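Local atomic coordinates of putative aminopeptidase (PDB entry 5NTH), a protein that is probably a manganese-dependent leucyl aminopeptidase of the M17 family, cleaving amino acids from the N-termini of peptides. Residues G134-E148 against A178-A190. Numbering follows the deposited sequence.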
# COMPACT_ATOMS: atom_id res chain seq x y z
N GLY A 134 8.03 3.02 48.74
CA GLY A 134 8.16 3.87 49.90
C GLY A 134 9.43 4.70 50.05
O GLY A 134 9.54 5.43 51.00
N GLU A 135 10.39 4.62 49.13
CA GLU A 135 11.65 5.36 49.29
C GLU A 135 11.56 6.73 48.65
O GLU A 135 10.53 7.12 48.12
CB GLU A 135 12.81 4.58 48.68
CG GLU A 135 13.14 3.27 49.40
CD GLU A 135 14.44 2.65 48.90
OE1 GLU A 135 14.85 2.96 47.76
OE2 GLU A 135 15.08 1.85 49.62
N VAL A 136 12.66 7.46 48.73
CA VAL A 136 12.72 8.81 48.29
C VAL A 136 13.93 8.91 47.38
O VAL A 136 14.99 8.33 47.67
CB VAL A 136 12.91 9.78 49.49
CG1 VAL A 136 13.13 11.22 49.02
CG2 VAL A 136 11.71 9.71 50.43
N LEU A 137 13.76 9.68 46.29
CA LEU A 137 14.89 10.08 45.45
C LEU A 137 15.11 11.55 45.68
O LEU A 137 14.20 12.34 45.46
CB LEU A 137 14.62 9.84 43.97
CG LEU A 137 15.54 10.54 42.96
CD1 LEU A 137 16.94 9.97 43.03
CD2 LEU A 137 14.96 10.43 41.54
N ASP A 138 16.31 11.91 46.12
CA ASP A 138 16.72 13.28 46.24
C ASP A 138 17.25 13.73 44.88
O ASP A 138 18.05 13.03 44.25
CB ASP A 138 17.81 13.45 47.32
CG ASP A 138 17.25 13.50 48.74
OD1 ASP A 138 16.07 13.77 48.96
OD2 ASP A 138 18.02 13.28 49.67
N VAL A 139 16.77 14.89 44.43
CA VAL A 139 17.15 15.43 43.14
C VAL A 139 17.83 16.77 43.36
O VAL A 139 17.18 17.76 43.73
CB VAL A 139 15.94 15.60 42.23
CG1 VAL A 139 16.37 16.16 40.89
CG2 VAL A 139 15.26 14.27 42.04
N TYR A 140 19.14 16.78 43.15
CA TYR A 140 19.93 17.95 43.40
C TYR A 140 20.16 18.56 42.06
O TYR A 140 20.84 17.98 41.23
CB TYR A 140 21.27 17.61 44.09
CG TYR A 140 21.18 17.59 45.61
CD1 TYR A 140 20.63 16.49 46.28
CD2 TYR A 140 21.65 18.67 46.39
CE1 TYR A 140 20.56 16.44 47.68
CE2 TYR A 140 21.58 18.63 47.79
CZ TYR A 140 21.04 17.51 48.44
OH TYR A 140 20.93 17.43 49.81
N VAL A 141 19.58 19.73 41.85
CA VAL A 141 19.67 20.45 40.59
C VAL A 141 20.45 21.74 40.70
O VAL A 141 20.11 22.62 41.46
CB VAL A 141 18.30 20.84 40.07
CG1 VAL A 141 18.42 21.30 38.62
CG2 VAL A 141 17.34 19.67 40.20
N CYS A 142 21.48 21.85 39.87
CA CYS A 142 22.27 23.06 39.74
C CYS A 142 21.76 23.94 38.59
O CYS A 142 22.27 23.88 37.45
CB CYS A 142 23.73 22.70 39.54
SG CYS A 142 24.32 21.88 41.03
N ALA A 143 20.75 24.74 38.92
CA ALA A 143 20.13 25.63 37.96
C ALA A 143 19.90 26.99 38.57
O ALA A 143 19.43 27.08 39.72
CB ALA A 143 18.80 25.06 37.47
N PRO A 144 20.18 28.05 37.78
CA PRO A 144 20.11 29.42 38.27
C PRO A 144 18.68 29.88 38.52
O PRO A 144 17.71 29.30 38.03
CB PRO A 144 20.76 30.23 37.15
CG PRO A 144 20.54 29.44 35.92
CD PRO A 144 20.24 28.01 36.30
N ALA A 145 18.57 30.92 39.33
CA ALA A 145 17.28 31.48 39.69
C ALA A 145 16.58 31.93 38.41
O ALA A 145 17.22 32.49 37.51
CB ALA A 145 17.48 32.66 40.65
N GLY A 146 15.28 31.65 38.31
CA GLY A 146 14.53 31.82 37.06
C GLY A 146 14.15 30.50 36.40
O GLY A 146 13.23 30.45 35.59
N SER A 147 14.85 29.43 36.76
CA SER A 147 14.59 28.11 36.26
C SER A 147 13.58 27.26 37.09
O SER A 147 13.22 26.15 36.70
CB SER A 147 15.93 27.41 36.08
OG SER A 147 16.57 27.09 37.30
N GLU A 148 13.04 27.80 38.17
CA GLU A 148 12.15 27.03 39.05
C GLU A 148 10.98 26.33 38.36
O GLU A 148 10.71 25.16 38.65
CB GLU A 148 11.62 27.87 40.20
CG GLU A 148 12.69 28.33 41.20
CD GLU A 148 13.33 29.67 40.84
OE1 GLU A 148 12.66 30.58 40.27
OE2 GLU A 148 14.54 29.81 41.13
N ALA A 178 4.42 5.08 44.57
CA ALA A 178 5.10 4.18 45.48
C ALA A 178 6.29 4.88 46.06
O ALA A 178 6.66 4.64 47.20
CB ALA A 178 5.56 2.93 44.73
N MET A 179 6.88 5.74 45.26
CA MET A 179 8.11 6.40 45.61
C MET A 179 7.84 7.90 45.71
O MET A 179 6.71 8.34 45.73
CB MET A 179 9.14 6.08 44.53
CG MET A 179 8.84 6.77 43.21
SD MET A 179 10.32 7.02 42.27
CE MET A 179 11.03 8.49 42.97
N SER A 180 8.91 8.68 45.76
CA SER A 180 8.77 10.09 46.00
C SER A 180 10.02 10.84 45.63
O SER A 180 11.11 10.38 45.92
CB SER A 180 8.50 10.30 47.48
OG SER A 180 8.00 11.60 47.60
N LEU A 181 9.85 12.02 45.04
CA LEU A 181 11.00 12.84 44.61
C LEU A 181 11.09 14.09 45.44
O LEU A 181 10.11 14.77 45.61
CB LEU A 181 10.92 13.23 43.15
CG LEU A 181 10.95 12.09 42.14
CD1 LEU A 181 9.54 11.55 41.97
CD2 LEU A 181 11.47 12.58 40.81
N ASN A 182 12.29 14.37 45.96
CA ASN A 182 12.55 15.52 46.81
C ASN A 182 13.54 16.46 46.09
O ASN A 182 14.73 16.14 45.93
CB ASN A 182 13.11 15.03 48.14
CG ASN A 182 13.44 16.17 49.10
OD1 ASN A 182 14.61 16.40 49.44
ND2 ASN A 182 12.40 16.93 49.52
N VAL A 183 13.04 17.61 45.61
CA VAL A 183 13.87 18.49 44.80
C VAL A 183 14.60 19.48 45.69
O VAL A 183 14.00 20.16 46.55
CB VAL A 183 13.08 19.27 43.71
CG1 VAL A 183 14.04 19.94 42.74
CG2 VAL A 183 12.19 18.33 42.90
N VAL A 184 15.89 19.56 45.44
CA VAL A 184 16.79 20.47 46.13
C VAL A 184 17.48 21.29 45.07
O VAL A 184 18.44 20.84 44.45
CB VAL A 184 17.85 19.71 46.96
CG1 VAL A 184 18.74 20.68 47.71
CG2 VAL A 184 17.18 18.77 47.94
N MET A 185 16.99 22.49 44.83
CA MET A 185 17.66 23.34 43.87
C MET A 185 18.79 24.16 44.53
O MET A 185 18.68 24.57 45.70
CB MET A 185 16.66 24.28 43.24
CG MET A 185 15.65 23.56 42.37
SD MET A 185 14.40 24.70 41.74
CE MET A 185 13.38 24.84 43.23
N SER A 186 19.85 24.43 43.77
CA SER A 186 20.92 25.30 44.27
C SER A 186 20.41 26.76 44.54
O SER A 186 20.75 27.34 45.58
CB SER A 186 22.18 25.25 43.37
OG SER A 186 21.89 25.59 42.03
N SER A 187 19.57 27.29 43.67
CA SER A 187 18.92 28.59 43.89
C SER A 187 17.88 28.48 45.00
O SER A 187 17.22 27.43 45.10
CB SER A 187 18.18 29.11 42.64
OG SER A 187 16.75 28.97 42.78
N ARG A 188 17.68 29.57 45.75
CA ARG A 188 16.73 29.59 46.86
C ARG A 188 15.53 30.49 46.63
O ARG A 188 14.73 30.70 47.55
CB ARG A 188 17.45 30.03 48.15
CG ARG A 188 18.52 29.07 48.65
CD ARG A 188 19.09 29.51 50.01
NE ARG A 188 18.04 29.41 51.04
CZ ARG A 188 17.53 30.42 51.73
NH1 ARG A 188 16.56 30.16 52.59
NH2 ARG A 188 17.97 31.67 51.60
N ALA A 189 15.37 30.97 45.40
CA ALA A 189 14.32 31.94 45.04
C ALA A 189 12.87 31.54 45.38
O ALA A 189 12.04 32.38 45.72
CB ALA A 189 14.42 32.28 43.58
N ALA A 190 12.58 30.25 45.28
CA ALA A 190 11.28 29.73 45.71
C ALA A 190 11.03 29.94 47.22
O ALA A 190 9.86 30.07 47.66
CB ALA A 190 11.16 28.24 45.35
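Val184 covers one face of the Tyr140 ring with its CB over the centre, 3.9 Å from the ring centroid and only 8° off the normal, a CH-pi contact. Its two methyls spread over that same face, CG1 at 3.5 Å from Tyr140 CE2 and CG2 over the CE1-CZ side. Tyr140 CG is anti to the carbonyl carbon (chi1 -89°), which runs the ring out alongside Val184, both side chains heading the same way. Phe66 meets this ring edge-to-face. Two flat groups share the Tyr140 face of the sheet: the Asp138 carboxylate lies beside the Asn182 amide, their planes 54° apart; Asp138 OD2 is taken by Ala44 N.

Beneath them the backbones pair as parallel strands in unbroken register, Leu137 with Leu181 through Val141 with Met185. A ladder of six bonds runs from Leu137 N to Ser180 O (2.8 Å) up to Ser186 N to Val141 O (2.9 Å). The opposite face is greasy: Leu137 CD2 touches Leu181 CD2 at 4.2 Å, and Val141 CG2 touches Val183 CG1. Past the strand ends Glu148, bent at its second torsion, lays its CG across Met185 SD and accepts a hydrogen bond from Ser187 OG at OE2 (2.9 Å), on the anti lone pair.

This is a right-handed beta-alpha-beta crossover of the macro-like N-terminal domain, well away from the two manganese sites. Helix 148-156 makes the connection and packs on Leu181, Val183 and Met185, while helix 117-127 covers Leu137 and Val141; strands 46-51 and 32-34 flank the pair within the sheet.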